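Side-chain contact in Thg1-like uncharacterized protein (Bacillus thuringiensis, PDB 4KGM), which binds ATP and magnesium in a polymerase palm-like domain and, as a Thg1-like protein, probably adds nucleotides to the 5' end of tRNA: residues K58-A61 with Q62-G66. Sequence-based numbering, arbitrary orientation.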
ATOM      1  N   LYS A  58     -15.684 -25.097  -6.781  1.00 34.40           N
ATOM      2  CA  LYS A  58     -16.963 -25.130  -6.083  1.00 37.88           C
ATOM      3  C   LYS A  58     -16.759 -24.772  -4.620  1.00 36.27           C
ATOM      4  O   LYS A  58     -17.469 -23.932  -4.070  1.00 36.50           O
ATOM      5  CB  LYS A  58     -17.607 -26.514  -6.190  1.00 40.74           C
ATOM      6  CG  LYS A  58     -18.027 -26.919  -7.596  1.00 43.98           C
ATOM      7  CD  LYS A  58     -18.692 -28.288  -7.584  1.00 46.83           C
ATOM      8  CE  LYS A  58     -19.169 -28.699  -8.965  1.00 48.15           C
ATOM      9  NZ  LYS A  58     -19.885 -30.006  -8.930  1.00 49.37           N
ATOM     10  N   TYR A  59     -15.775 -25.419  -4.003  1.00 33.41           N
ATOM     11  CA  TYR A  59     -15.450 -25.214  -2.596  1.00 32.52           C
ATOM     12  C   TYR A  59     -15.141 -23.750  -2.290  1.00 34.83           C
ATOM     13  O   TYR A  59     -15.494 -23.242  -1.227  1.00 29.03           O
ATOM     14  CB  TYR A  59     -14.261 -26.099  -2.212  1.00 27.37           C
ATOM     15  CG  TYR A  59     -13.867 -26.046  -0.754  1.00 28.13           C
ATOM     16  CD1 TYR A  59     -14.675 -26.605   0.227  1.00 21.88           C
ATOM     17  CD2 TYR A  59     -12.672 -25.456  -0.360  1.00 26.91           C
ATOM     18  CE1 TYR A  59     -14.312 -26.566   1.559  1.00 24.20           C
ATOM     19  CE2 TYR A  59     -12.299 -25.413   0.971  1.00 22.78           C
ATOM     20  CZ  TYR A  59     -13.121 -25.969   1.926  1.00 25.02           C
ATOM     21  OH  TYR A  59     -12.752 -25.929   3.252  1.00 31.98           O
ATOM     22  N   LEU A  60     -14.485 -23.079  -3.233  1.00 30.95           N
ATOM     23  CA  LEU A  60     -14.139 -21.671  -3.079  1.00 33.02           C
ATOM     24  C   LEU A  60     -15.381 -20.787  -3.123  1.00 35.11           C
ATOM     25  O   LEU A  60     -15.580 -19.935  -2.257  1.00 30.19           O
ATOM     26  CB  LEU A  60     -13.151 -21.239  -4.166  1.00 30.48           C
ATOM     27  CG  LEU A  60     -11.718 -21.755  -4.030  1.00 30.74           C
ATOM     28  CD1 LEU A  60     -10.940 -21.522  -5.314  1.00 31.62           C
ATOM     29  CD2 LEU A  60     -11.023 -21.084  -2.857  1.00 27.08           C
ATOM     30  N   ALA A  61     -16.216 -21.002  -4.134  1.00 29.62           N
ATOM     31  CA  ALA A  61     -17.414 -20.196  -4.327  1.00 27.04           C
ATOM     32  C   ALA A  61     -18.402 -20.363  -3.178  1.00 32.83           C
ATOM     33  O   ALA A  61     -19.140 -19.437  -2.845  1.00 33.08           O
ATOM     34  CB  ALA A  61     -18.073 -20.541  -5.652  1.00 32.58           C
ATOM     35  N   GLN A  62     -18.406 -21.547  -2.574  1.00 32.53           N
ATOM     36  CA  GLN A  62     -19.309 -21.848  -1.468  1.00 31.89           C
ATOM     37  C   GLN A  62     -18.897 -21.150  -0.176  1.00 34.54           C
ATOM     38  O   GLN A  62     -19.729 -20.914   0.699  1.00 30.11           O
ATOM     39  CB  GLN A  62     -19.372 -23.360  -1.228  1.00 33.29           C
ATOM     40  CG  GLN A  62     -20.105 -24.138  -2.308  1.00 46.28           C
ATOM     41  CD  GLN A  62     -19.811 -25.627  -2.261  1.00 47.51           C
ATOM     42  OE1 GLN A  62     -18.736 -26.051  -1.832  1.00 40.96           O
ATOM     43  NE2 GLN A  62     -20.771 -26.431  -2.706  1.00 48.39           N
ATOM     44  N   ASN A  63     -17.614 -20.823  -0.057  1.00 33.28           N
ATOM     45  CA  ASN A  63     -17.084 -20.299   1.199  1.00 32.37           C
ATOM     46  C   ASN A  63     -16.611 -18.849   1.153  1.00 27.16           C
ATOM     47  O   ASN A  63     -16.119 -18.325   2.152  1.00 30.27           O
ATOM     48  CB  ASN A  63     -15.960 -21.199   1.721  1.00 33.43           C
ATOM     49  CG  ASN A  63     -16.479 -22.498   2.308  1.00 38.73           C
ATOM     50  OD1 ASN A  63     -16.782 -22.577   3.500  1.00 34.87           O
ATOM     51  ND2 ASN A  63     -16.584 -23.527   1.471  1.00 31.11           N
ATOM     52  N   ILE A  64     -16.758 -18.203   0.002  1.00 26.59           N
ATOM     53  CA  ILE A  64     -16.320 -16.818  -0.148  1.00 24.41           C
ATOM     54  C   ILE A  64     -17.503 -15.856  -0.224  1.00 25.78           C
ATOM     55  O   ILE A  64     -18.334 -15.948  -1.128  1.00 24.06           O
ATOM     56  CB  ILE A  64     -15.420 -16.639  -1.385  1.00 26.87           C
ATOM     57  CG1 ILE A  64     -14.094 -17.375  -1.184  1.00 26.83           C
ATOM     58  CG2 ILE A  64     -15.164 -15.166  -1.645  1.00 24.81           C
ATOM     59  CD1 ILE A  64     -13.174 -17.322  -2.385  1.00 28.16           C
ATOM     60  N   MET A  65     -17.571 -14.938   0.736  1.00 22.49           N
ATOM     61  CA  MET A  65     -18.652 -13.959   0.797  1.00 24.96           C
ATOM     62  C   MET A  65     -18.649 -13.049  -0.429  1.00 23.61           C
ATOM     63  O   MET A  65     -17.652 -12.385  -0.716  1.00 23.22           O
ATOM     64  CB  MET A  65     -18.542 -13.119   2.073  1.00 22.59           C
ATOM     65  CG  MET A  65     -19.618 -12.050   2.210  1.00 30.05           C
ATOM     66  SD  MET A  65     -19.426 -11.032   3.695  1.00 39.38           S
ATOM     67  CE  MET A  65     -19.303 -12.296   4.959  1.00 28.25           C
ATOM     68  N   GLY A  66     -19.764 -13.032  -1.150  1.00 21.97           N
ATOM     69  CA  GLY A  66     -19.908 -12.186  -2.321  1.00 24.30           C
ATOM     70  C   GLY A  66     -19.447 -12.820  -3.621  1.00 27.47           C
ATOM     71  O   GLY A  66     -19.435 -12.163  -4.662  1.00 29.49           O
TER
HETATM   72  O   HOH W   1     -20.670 -17.690  -1.298  1.00 25.78           O
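ND2 of Asn63 sits over one face of the Tyr59 ring, 3.7 Å above its plane and shifted toward the rim; the amide and ring planes are 49° apart. With its CG anti to the backbone N (chi1 -177°), Tyr59 carries its ring alongside the last turn, where Met107 and Lys111 of helix 97-119 and Leu125 of a second subunit pack on it. What fixes the amide is the backbone: ND2 of Asn63 gives a nearly straight hydrogen bond of 2.9 Å to Tyr59 O, in the carbonyl plane. The short side chain lets ND2 turn back one helical turn, supplementing the weak bond from Asn63 N to the same oxygen; Asn63 N also bonds Leu60 O at 3.1 Å, an i to i+3 link. One residue earlier the regular pattern still holds, Gln62 N to Lys58 O at 3.0 Å. On the buried side, Leu60 CB and Ile64 CD1 come within 4.3 Å, and both branched residues pack on Ile79 of the sheet. A water bridges Ala61 O, 2.8 Å away, to Ile64 O. A side-chain N-H thus shares the backbone's i to i-4 bonding as the weakly bonded end of helix 47-63 gives way to the turn before strand 67-73 of the palm-like sheet.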